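PDB 4YXT: polyketide biosynthesis 3-hydroxy-3-methylglutaryl-ACP synthase PksG from Bacillus subtilis, which catalyses the aldol condensation of acetyl-ACP with a beta-ketothioester polyketide intermediate, a step in making the antibiotic bacillaene. Local coordinates for residues E7-V11 against R346-I352; T15-M21 against K40-L46; P47-T53 against R403-E407; L76-C80 against L91-H96. The protein carries 1 engineered substitution. Residues are numbered along the deposited sequence.

In the fold
All four contacts belong to one thiolase-like chain. Contact 1 holds helix 341-349 against strand 5-12 of the large mixed sheet, whose strand 74-80 also carries contact 4; their centres lie about 20 Å apart. Contact 2 follows strand 5-12 directly and pairs strands 16-19 and 41-43 in a small separate sheet. From there the chain runs into contact 3, centred about 17 Å from contact 2 and linked to it through Glu49, which reaches Thr15. Contact 3 in turn touches contact 4, centres about 15 Å apart, where Val52 packs on Leu91, Tyr94 and Ile95. Contacts 1 and 3, alternating along the chain, tie its start to its C-terminal part; contact 4 falls between the segments of each.

Contact 1. Residues E7-V11 against R346-I352; sequences EAMNV and RQRTFGI
Residues 8-11 run as an extended strand, while 346-349 are helical, near the C-terminal end of helix 341-349; Gly351 (phi/psi 60°/45°) is the first residue to leave helical angles and also the N-cap of the helix beginning at Ile352. CA atoms face each other at Ala8-Gln347 (6.8 Å), Asn10-Phe350 (6.7 Å) and Val11-Ile352 (6.4 Å). Gln347, folded in m, m rotamers, presents its amide to the backbone of Met9: Met9 N donates to Gln347 OE1 at 3.0 Å and Gln347 NE2 to Met9 O at 2.7 Å. This paired grip on the N and O of one residue fastens the helix to strand 5-12 of the large mixed sheet, a core strand of the thiolase-like fold, just past a classic beta bulge where Glu7 and Ala8 face Leu176. Phe350 (chi1 m) sets its ring edge on Ala8, CZ to CB 4.0 Å, and takes Asn10 CB over one face. Asn10 OD1 lies 3.5 Å from Ile352 CG1, while Asn10 ND2 donates to Ala58 O. Ile352 CG2 meets Val11 CB at 3.9 Å. The extended Arg346 lays its guanidinium against the bulge, with Glu7 O and Ala8 CB over one face (Ala8 CB to Arg346 NH2 3.8 Å).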
# COMPACT_ATOMS: atom_id res chain seq x y z
N GLU A 7 -11.58 16.88 -6.42
CA GLU A 7 -12.93 17.34 -6.75
C GLU A 7 -13.77 17.49 -5.49
O GLU A 7 -14.61 18.36 -5.38
CB GLU A 7 -13.61 16.37 -7.74
CG GLU A 7 -12.79 16.25 -9.01
CD GLU A 7 -13.48 15.45 -10.09
OE1 GLU A 7 -14.38 14.65 -9.78
OE2 GLU A 7 -13.12 15.61 -11.26
N ALA A 8 -13.51 16.67 -4.49
CA ALA A 8 -14.33 16.76 -3.32
C ALA A 8 -13.57 16.04 -2.20
O ALA A 8 -12.82 15.15 -2.49
CB ALA A 8 -15.68 16.11 -3.60
N MET A 9 -13.75 16.48 -0.95
CA MET A 9 -13.14 15.77 0.19
C MET A 9 -13.94 15.98 1.46
O MET A 9 -14.51 17.03 1.65
CB MET A 9 -11.65 16.14 0.40
CG MET A 9 -11.38 17.44 1.13
SD MET A 9 -9.62 17.89 1.10
CE MET A 9 -8.91 16.63 2.14
N ASN A 10 -13.98 14.96 2.31
CA ASN A 10 -14.81 14.95 3.49
C ASN A 10 -14.17 14.25 4.66
O ASN A 10 -13.46 13.29 4.51
CB ASN A 10 -16.16 14.31 3.22
CG ASN A 10 -17.11 14.48 4.41
OD1 ASN A 10 -17.15 15.54 5.00
ND2 ASN A 10 -17.76 13.46 4.81
N VAL A 11 -14.48 14.72 5.85
CA VAL A 11 -13.80 14.31 7.06
C VAL A 11 -14.84 13.62 7.85
O VAL A 11 -15.93 14.12 7.85
CB VAL A 11 -13.34 15.56 7.89
CG1 VAL A 11 -12.83 15.19 9.28
CG2 VAL A 11 -12.28 16.32 7.14
N ARG A 346 -18.00 24.25 -2.71
CA ARG A 346 -18.41 22.85 -2.71
C ARG A 346 -18.06 22.22 -1.36
O ARG A 346 -18.84 21.50 -0.80
CB ARG A 346 -17.75 22.11 -3.88
CG ARG A 346 -17.99 20.60 -3.83
CD ARG A 346 -17.96 19.99 -5.20
NE ARG A 346 -18.26 18.56 -5.25
CZ ARG A 346 -18.02 17.77 -6.29
NH1 ARG A 346 -17.47 18.28 -7.39
NH2 ARG A 346 -18.35 16.46 -6.25
N GLN A 347 -16.91 22.53 -0.81
CA GLN A 347 -16.58 21.93 0.50
C GLN A 347 -17.54 22.34 1.58
O GLN A 347 -17.81 21.54 2.49
CB GLN A 347 -15.18 22.32 0.93
CG GLN A 347 -14.11 21.59 0.13
CD GLN A 347 -14.20 20.10 0.28
OE1 GLN A 347 -14.47 19.38 -0.65
NE2 GLN A 347 -13.99 19.63 1.50
N ARG A 348 -18.05 23.58 1.49
CA ARG A 348 -19.06 24.07 2.48
C ARG A 348 -20.26 23.15 2.57
O ARG A 348 -20.77 22.92 3.64
CB ARG A 348 -19.53 25.51 2.22
CG ARG A 348 -20.25 26.10 3.46
CD ARG A 348 -21.40 27.05 3.16
NE ARG A 348 -22.29 26.53 2.11
CZ ARG A 348 -23.28 25.66 2.27
NH1 ARG A 348 -23.59 25.16 3.47
NH2 ARG A 348 -23.98 25.28 1.22
N THR A 349 -20.64 22.54 1.46
CA THR A 349 -21.80 21.64 1.41
C THR A 349 -21.70 20.44 2.36
O THR A 349 -22.70 19.98 2.91
CB THR A 349 -21.99 21.10 -0.02
OG1 THR A 349 -21.87 22.18 -0.95
CG2 THR A 349 -23.36 20.54 -0.18
N PHE A 350 -20.49 19.93 2.55
CA PHE A 350 -20.33 18.80 3.47
C PHE A 350 -20.49 19.20 4.92
O PHE A 350 -20.69 18.35 5.76
CB PHE A 350 -18.96 18.11 3.25
CG PHE A 350 -18.76 17.61 1.84
CD1 PHE A 350 -19.59 16.63 1.32
CD2 PHE A 350 -17.77 18.14 1.02
CE1 PHE A 350 -19.44 16.16 0.02
CE2 PHE A 350 -17.61 17.69 -0.28
CZ PHE A 350 -18.45 16.69 -0.78
N GLY A 351 -20.38 20.48 5.27
CA GLY A 351 -20.65 20.82 6.66
C GLY A 351 -19.74 20.11 7.64
O GLY A 351 -20.15 19.65 8.71
N ILE A 352 -18.45 20.08 7.33
CA ILE A 352 -17.50 19.37 8.24
C ILE A 352 -17.58 19.88 9.68
O ILE A 352 -17.70 19.08 10.62
CB ILE A 352 -16.03 19.41 7.72
CG1 ILE A 352 -15.88 18.46 6.52
CG2 ILE A 352 -15.07 18.99 8.79
CD1 ILE A 352 -14.82 18.93 5.54

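Contact 2. Residues T15-M21 against K40-L46; sequences TAYLDVM and KEKAVAL
Strands 16-19 and 41-43 pair antiparallel, their short axes 4.6 Å apart at 152°; helices 20-27 and 31-37 fill the connection, so this is no tight beta hairpin. Lys40 comes first: its carbonyl O accepts from Val20 N at 3.0 Å, just past Asp19, the N-cap where the partner strand becomes a helix, and Lys40 CG lies 3.4 Å from Met21 CE. Glu41 stands opposite Asp19 in a non-hydrogen-bonded pair (CA-CA 4.8 Å), with Glu41 CA 3.3 Å from Leu18 O in a CA-H...O contact; its chi1 m side chain brings OE2 to 3.4 Å from Tyr17 CE1. Lys42 and Leu18 make the hydrogen-bonded pair: Leu18 N to Lys42 O 2.8 Å, Lys42 N to Leu18 O 3.2 Å, CA-CA 5.5 Å. Lys42, its chain extended, packs CG on Val20 CG2 at 3.6 Å. Ala43 lies opposite Tyr17 with CA atoms only 4.2 Å apart and side chains diverging. Val44 N donates to Ala16 O at 2.9 Å, and Val44 CG2 reaches Leu18 CB at 4.1 Å. Leu46 (chi1 m) brings CD1 to 4.1 Å from Ala16 CB and 3.0 Å from Thr15 OG1. Strand 360-361 completes this three-stranded sheet beyond 16-19. The backbone ladder thus fixes the register, while Glu41 sends its charge to Arg293 and Arg359 in salt bridges and Lys42 sends its own to Glu165 O and Tyr367 OH.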
# COMPACT_ATOMS: atom_id res chain seq x y z
N THR A 15 -17.76 9.60 16.15
CA THR A 15 -19.10 9.79 16.64
C THR A 15 -19.02 10.22 18.12
O THR A 15 -20.02 10.59 18.72
CB THR A 15 -19.88 8.48 16.51
OG1 THR A 15 -19.17 7.48 17.19
CG2 THR A 15 -19.95 8.01 15.11
N ALA A 16 -17.83 10.17 18.71
CA ALA A 16 -17.64 10.50 20.12
C ALA A 16 -16.34 11.23 20.29
O ALA A 16 -15.37 10.93 19.58
CB ALA A 16 -17.66 9.25 20.98
N TYR A 17 -16.29 12.18 21.21
CA TYR A 17 -15.03 12.86 21.51
C TYR A 17 -14.78 12.95 22.98
O TYR A 17 -15.65 12.57 23.77
CB TYR A 17 -14.94 14.22 20.88
CG TYR A 17 -15.79 15.28 21.51
CD1 TYR A 17 -15.21 16.25 22.31
CD2 TYR A 17 -17.18 15.31 21.29
CE1 TYR A 17 -15.98 17.25 22.89
CE2 TYR A 17 -17.97 16.30 21.88
CZ TYR A 17 -17.34 17.27 22.69
OH TYR A 17 -18.06 18.25 23.29
N LEU A 18 -13.56 13.37 23.32
CA LEU A 18 -13.19 13.68 24.71
C LEU A 18 -12.69 15.09 24.80
O LEU A 18 -11.98 15.58 23.92
CB LEU A 18 -12.12 12.72 25.23
CG LEU A 18 -11.88 12.81 26.74
CD1 LEU A 18 -12.97 12.05 27.50
CD2 LEU A 18 -10.49 12.31 27.08
N ASP A 19 -13.07 15.79 25.86
CA ASP A 19 -12.47 17.09 26.10
C ASP A 19 -11.10 16.86 26.73
O ASP A 19 -10.96 16.30 27.80
CB ASP A 19 -13.34 17.98 26.97
CG ASP A 19 -12.76 19.37 27.13
OD1 ASP A 19 -12.22 19.95 26.15
OD2 ASP A 19 -12.86 19.91 28.23
N VAL A 20 -10.08 17.30 26.03
CA VAL A 20 -8.72 16.97 26.38
C VAL A 20 -8.13 17.91 27.45
O VAL A 20 -7.13 17.57 28.07
CB VAL A 20 -7.90 16.86 25.06
CG1 VAL A 20 -6.49 17.33 25.18
CG2 VAL A 20 -7.94 15.41 24.61
N MET A 21 -8.77 19.05 27.68
CA MET A 21 -8.43 19.90 28.84
C MET A 21 -8.91 19.26 30.14
O MET A 21 -8.14 19.16 31.09
CB MET A 21 -8.98 21.32 28.68
CG MET A 21 -8.40 22.08 27.49
SD MET A 21 -9.50 22.27 26.06
CE MET A 21 -8.59 23.48 25.11
N LYS A 40 -7.58 20.47 21.87
CA LYS A 40 -8.80 20.70 22.67
C LYS A 40 -9.67 19.49 22.73
O LYS A 40 -10.24 19.24 23.76
CB LYS A 40 -9.64 21.87 22.13
CG LYS A 40 -8.85 23.11 21.74
CD LYS A 40 -9.61 23.98 20.76
CE LYS A 40 -10.64 24.86 21.46
NZ LYS A 40 -11.24 25.85 20.49
N GLU A 41 -9.81 18.77 21.64
CA GLU A 41 -10.62 17.59 21.66
C GLU A 41 -9.89 16.52 20.90
O GLU A 41 -9.09 16.79 20.06
CB GLU A 41 -11.99 17.86 21.02
CG GLU A 41 -12.75 19.05 21.60
CD GLU A 41 -13.84 19.58 20.68
OE1 GLU A 41 -13.63 19.62 19.44
OE2 GLU A 41 -14.91 19.99 21.17
N LYS A 42 -10.16 15.28 21.27
CA LYS A 42 -9.76 14.16 20.43
C LYS A 42 -11.00 13.31 20.18
O LYS A 42 -11.79 13.10 21.11
CB LYS A 42 -8.66 13.35 21.09
CG LYS A 42 -8.99 12.71 22.44
CD LYS A 42 -7.77 11.92 22.89
CE LYS A 42 -8.11 10.87 23.93
NZ LYS A 42 -6.98 9.90 24.03
N ALA A 43 -11.19 12.87 18.94
CA ALA A 43 -12.14 11.82 18.64
C ALA A 43 -11.73 10.54 19.32
O ALA A 43 -10.54 10.27 19.46
CB ALA A 43 -12.20 11.60 17.14
N VAL A 44 -12.69 9.72 19.74
CA VAL A 44 -12.41 8.41 20.35
C VAL A 44 -13.27 7.33 19.64
O VAL A 44 -14.51 7.36 19.68
CB VAL A 44 -12.65 8.41 21.87
CG1 VAL A 44 -12.21 7.08 22.51
CG2 VAL A 44 -11.95 9.58 22.55
N ALA A 45 -12.60 6.43 18.91
CA ALA A 45 -13.27 5.32 18.26
C ALA A 45 -13.91 4.39 19.31
O ALA A 45 -13.27 4.00 20.29
CB ALA A 45 -12.29 4.52 17.40
N LEU A 46 -15.16 4.03 19.06
CA LEU A 46 -15.89 3.09 19.89
C LEU A 46 -15.73 1.65 19.37
O LEU A 46 -15.35 1.43 18.21
CB LEU A 46 -17.36 3.47 19.89
CG LEU A 46 -17.60 4.93 20.29
CD1 LEU A 46 -18.73 5.61 19.51
CD2 LEU A 46 -17.87 4.94 21.77

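Contact 3. Residues P47-T53 against R403-E407; sequences PYEDPVT and RLFLE
A capping box opens helix 51-64 where it meets strand 403-410, the middle strand of a small antiparallel sheet. Asp50, the N-cap, accepts from Thr53 N at OD1 (2.8 Å), and Asp50 N donates to Thr53 OG1 (2.8 Å, Thr53 chi1 p). Ahead of the cap, Leu406 N donates to Tyr48 O at 2.9 Å, with CA atoms 4.7 Å apart at Tyr48-Leu406 and 5.3 Å at Thr53-Leu404. Tyr48 (chi1 p) turns its ring edge to the face of Phe405 (chi1 m) in an offset edge-to-face pair, centroids 5.4 Å apart, planes at 82°; Glu49 CG lies at the Phe405 edge, 3.8 Å from CE1. Thr53 CB sits 3.5 Å from Leu404 O, and Thr53 CG2 is 3.8 Å from Phe405 CA. Val52 CG1 reaches Leu404 CD2 at 4.4 Å. Asp50 OD2 makes a salt bridge with Arg414 and a hydrogen bond with Tyr416 OH. Asp50 therefore caps the helix with one oxygen and ties it to the small sheet with the other.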
# COMPACT_ATOMS: atom_id res chain seq x y z
N PRO A 47 -16.02 0.67 20.24
CA PRO A 47 -15.89 -0.74 19.92
C PRO A 47 -16.58 -1.17 18.63
O PRO A 47 -16.15 -2.14 18.00
CB PRO A 47 -16.57 -1.41 21.13
CG PRO A 47 -16.20 -0.51 22.25
CD PRO A 47 -16.34 0.86 21.67
N TYR A 48 -17.64 -0.48 18.23
CA TYR A 48 -18.35 -0.84 17.02
C TYR A 48 -17.98 0.09 15.86
O TYR A 48 -18.73 0.27 14.92
CB TYR A 48 -19.87 -0.89 17.26
CG TYR A 48 -20.40 0.21 18.11
CD1 TYR A 48 -20.69 0.02 19.47
CD2 TYR A 48 -20.59 1.47 17.57
CE1 TYR A 48 -21.18 1.06 20.24
CE2 TYR A 48 -21.08 2.51 18.33
CZ TYR A 48 -21.38 2.31 19.65
OH TYR A 48 -21.87 3.39 20.34
N GLU A 49 -16.83 0.73 15.96
CA GLU A 49 -16.28 1.44 14.82
C GLU A 49 -14.97 0.76 14.55
O GLU A 49 -14.40 0.11 15.43
CB GLU A 49 -16.09 2.88 15.14
CG GLU A 49 -17.39 3.60 15.44
CD GLU A 49 -17.11 5.00 15.88
OE1 GLU A 49 -16.55 5.19 16.98
OE2 GLU A 49 -17.41 5.90 15.07
N ASP A 50 -14.56 0.87 13.30
CA ASP A 50 -13.28 0.39 12.87
C ASP A 50 -12.83 1.27 11.70
O ASP A 50 -13.49 2.24 11.38
CB ASP A 50 -13.35 -1.10 12.55
CG ASP A 50 -14.02 -1.40 11.25
OD1 ASP A 50 -14.44 -0.48 10.52
OD2 ASP A 50 -14.05 -2.60 10.95
N PRO A 51 -11.67 0.98 11.11
CA PRO A 51 -11.32 1.84 9.94
C PRO A 51 -12.22 1.79 8.72
O PRO A 51 -12.17 2.71 7.89
CB PRO A 51 -9.93 1.35 9.57
CG PRO A 51 -9.40 0.82 10.88
CD PRO A 51 -10.53 0.19 11.59
N VAL A 52 -12.93 0.70 8.52
CA VAL A 52 -13.95 0.63 7.46
C VAL A 52 -15.11 1.60 7.76
O VAL A 52 -15.48 2.44 6.95
CB VAL A 52 -14.52 -0.79 7.33
CG1 VAL A 52 -15.58 -0.81 6.25
CG2 VAL A 52 -13.36 -1.78 7.04
N THR A 53 -15.63 1.52 8.98
CA THR A 53 -16.73 2.39 9.35
C THR A 53 -16.28 3.82 9.21
O THR A 53 -17.02 4.64 8.66
CB THR A 53 -17.27 2.12 10.77
OG1 THR A 53 -16.29 2.49 11.76
CG2 THR A 53 -17.64 0.63 10.94
N ARG A 403 -25.15 6.10 9.16
CA ARG A 403 -23.73 5.80 9.38
C ARG A 403 -23.55 4.26 9.51
O ARG A 403 -24.51 3.52 9.84
CB ARG A 403 -23.20 6.51 10.62
CG ARG A 403 -23.45 8.01 10.63
CD ARG A 403 -23.59 8.60 12.02
NE ARG A 403 -24.41 7.79 12.94
CZ ARG A 403 -25.74 7.60 12.86
NH1 ARG A 403 -26.47 8.14 11.88
NH2 ARG A 403 -26.34 6.85 13.77
N LEU A 404 -22.32 3.81 9.23
CA LEU A 404 -22.00 2.41 9.23
C LEU A 404 -21.44 2.04 10.55
O LEU A 404 -20.67 2.79 11.13
CB LEU A 404 -20.99 2.06 8.16
CG LEU A 404 -20.99 0.59 7.74
CD1 LEU A 404 -22.28 0.24 7.02
CD2 LEU A 404 -19.82 0.24 6.81
N PHE A 405 -21.77 0.86 11.02
CA PHE A 405 -21.19 0.36 12.26
C PHE A 405 -20.87 -1.09 12.14
O PHE A 405 -21.50 -1.78 11.36
CB PHE A 405 -22.13 0.62 13.44
CG PHE A 405 -22.20 2.05 13.81
CD1 PHE A 405 -21.08 2.68 14.37
CD2 PHE A 405 -23.33 2.80 13.56
CE1 PHE A 405 -21.10 4.02 14.67
CE2 PHE A 405 -23.36 4.15 13.88
CZ PHE A 405 -22.25 4.76 14.43
N LEU A 406 -19.88 -1.54 12.90
CA LEU A 406 -19.49 -2.93 12.93
C LEU A 406 -20.51 -3.63 13.81
O LEU A 406 -20.67 -3.29 14.98
CB LEU A 406 -18.10 -3.08 13.56
CG LEU A 406 -17.49 -4.47 13.73
CD1 LEU A 406 -17.46 -5.32 12.47
CD2 LEU A 406 -16.07 -4.37 14.28
N GLU A 407 -21.18 -4.62 13.24
CA GLU A 407 -22.23 -5.35 13.93
C GLU A 407 -21.67 -6.63 14.55
O GLU A 407 -22.06 -7.02 15.62
CB GLU A 407 -23.33 -5.68 12.92
CG GLU A 407 -24.66 -6.17 13.49
CD GLU A 407 -25.40 -7.10 12.53
OE1 GLU A 407 -24.74 -7.90 11.82
OE2 GLU A 407 -26.65 -7.03 12.51

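Contact 4. Residues L76-C80 against L91-H96; sequences LLITC and LSTYIH
Leu77 (chi1 t, chi2 p) pushes its CD2 into the helix backbone, 3.3 Å from Ser92 O, 3.7 Å from His96 N and 4.0 Å from Ile95 CB, so one methyl is received by a full helical turn. The strand is regularly extended through residues 76-80, and the 91-96 helix crosses it with its short axis 8.0 Å away at closest approach and 125° between the two N-to-C directions. Leu77 and Thr79 both point toward the helix, with Ile78 between them pointing away. The nearest CA pair is Thr79-Ser92, 5.6 Å. There the two hydroxyls meet: Thr79 OG1 (chi1 m) donates to Ser92 OG (chi1 m) at 2.8 Å, and Ser92 OG is also hydrogen-bonded to Phe108 O. Thr79 CG2 packs on Leu91 CB at 3.7 Å. Two residues past the end of the strand in sequence comes Ala82, the engineered substitute at what is, by similarity, the proton donor/acceptor position, its side chain about 9 Å from that of Leu91. Strand 74-80, helix 91-99 and strand 106-111 form a beta-alpha-beta unit at the edge of the large sheet within this chain, where 106-111 is the outermost strand: 74-80 lies between 106-111 and 137-145, helix 51-64 packs on Leu91 and Ile95, and Tyr94 and His96 touch Glu197 and Gly195 of the second subunit.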
# COMPACT_ATOMS: atom_id res chain seq x y z
N LEU A 76 -10.38 3.57 -9.10
CA LEU A 76 -9.27 3.30 -8.19
C LEU A 76 -9.76 3.60 -6.80
O LEU A 76 -10.18 4.70 -6.54
CB LEU A 76 -8.09 4.21 -8.56
CG LEU A 76 -6.80 4.16 -7.76
CD1 LEU A 76 -6.18 2.78 -7.75
CD2 LEU A 76 -5.80 5.13 -8.37
N LEU A 77 -9.76 2.61 -5.92
CA LEU A 77 -10.03 2.86 -4.55
C LEU A 77 -8.76 2.51 -3.74
O LEU A 77 -8.30 1.37 -3.80
CB LEU A 77 -11.24 2.02 -4.08
CG LEU A 77 -11.42 2.04 -2.54
CD1 LEU A 77 -11.65 3.41 -1.97
CD2 LEU A 77 -12.53 1.14 -2.08
N ILE A 78 -8.22 3.45 -2.99
CA ILE A 78 -6.97 3.23 -2.26
C ILE A 78 -7.25 3.61 -0.84
O ILE A 78 -7.64 4.74 -0.59
CB ILE A 78 -5.80 4.11 -2.77
CG1 ILE A 78 -5.42 3.75 -4.23
CG2 ILE A 78 -4.55 4.00 -1.88
CD1 ILE A 78 -4.35 4.68 -4.81
N THR A 79 -7.03 2.68 0.09
CA THR A 79 -7.16 2.98 1.48
C THR A 79 -5.77 3.12 2.06
O THR A 79 -4.89 2.30 1.81
CB THR A 79 -8.07 1.97 2.21
OG1 THR A 79 -9.38 2.01 1.64
CG2 THR A 79 -8.31 2.40 3.66
N CYS A 80 -5.54 4.23 2.74
CA CYS A 80 -4.24 4.53 3.34
C CYS A 80 -4.42 4.38 4.83
O CYS A 80 -5.27 5.07 5.45
CB CYS A 80 -3.84 5.93 3.02
SG CYS A 80 -4.04 6.36 1.24
N LEU A 91 -8.56 -3.01 3.69
CA LEU A 91 -9.74 -2.27 4.05
C LEU A 91 -10.58 -1.94 2.83
O LEU A 91 -11.82 -1.76 2.96
CB LEU A 91 -9.33 -0.99 4.77
CG LEU A 91 -8.66 -1.18 6.10
CD1 LEU A 91 -8.03 0.11 6.66
CD2 LEU A 91 -9.74 -1.73 7.05
N SER A 92 -9.91 -1.72 1.68
CA SER A 92 -10.60 -1.28 0.48
C SER A 92 -11.67 -2.26 -0.06
O SER A 92 -12.58 -1.85 -0.80
CB SER A 92 -9.62 -0.96 -0.66
OG SER A 92 -8.79 0.15 -0.32
N THR A 93 -11.56 -3.54 0.28
CA THR A 93 -12.55 -4.53 -0.10
C THR A 93 -13.95 -4.24 0.55
O THR A 93 -14.99 -4.15 -0.13
CB THR A 93 -12.06 -5.94 0.22
OG1 THR A 93 -11.90 -6.11 1.64
CG2 THR A 93 -10.70 -6.28 -0.50
N TYR A 94 -13.95 -4.07 1.87
CA TYR A 94 -15.15 -3.68 2.63
C TYR A 94 -15.67 -2.29 2.26
O TYR A 94 -16.87 -2.11 2.09
CB TYR A 94 -14.84 -3.70 4.12
CG TYR A 94 -14.68 -5.09 4.70
CD1 TYR A 94 -15.73 -5.99 4.65
CD2 TYR A 94 -13.49 -5.51 5.26
CE1 TYR A 94 -15.62 -7.24 5.17
CE2 TYR A 94 -13.36 -6.77 5.80
CZ TYR A 94 -14.45 -7.64 5.76
OH TYR A 94 -14.40 -8.92 6.30
N ILE A 95 -14.77 -1.30 2.14
CA ILE A 95 -15.19 0.04 1.78
C ILE A 95 -15.91 0.03 0.44
O ILE A 95 -16.95 0.62 0.28
CB ILE A 95 -14.05 1.05 1.64
CG1 ILE A 95 -13.21 1.18 2.90
CG2 ILE A 95 -14.57 2.40 1.26
CD1 ILE A 95 -14.01 1.17 4.12
N HIS A 96 -15.34 -0.66 -0.53
CA HIS A 96 -15.94 -0.80 -1.84
C HIS A 96 -17.38 -1.40 -1.82
O HIS A 96 -18.29 -0.89 -2.47
CB HIS A 96 -15.01 -1.67 -2.68
CG HIS A 96 -15.55 -2.03 -4.00
ND1 HIS A 96 -15.28 -1.30 -5.14
CD2 HIS A 96 -16.34 -3.05 -4.39
CE1 HIS A 96 -15.89 -1.85 -6.17
NE2 HIS A 96 -16.52 -2.92 -5.75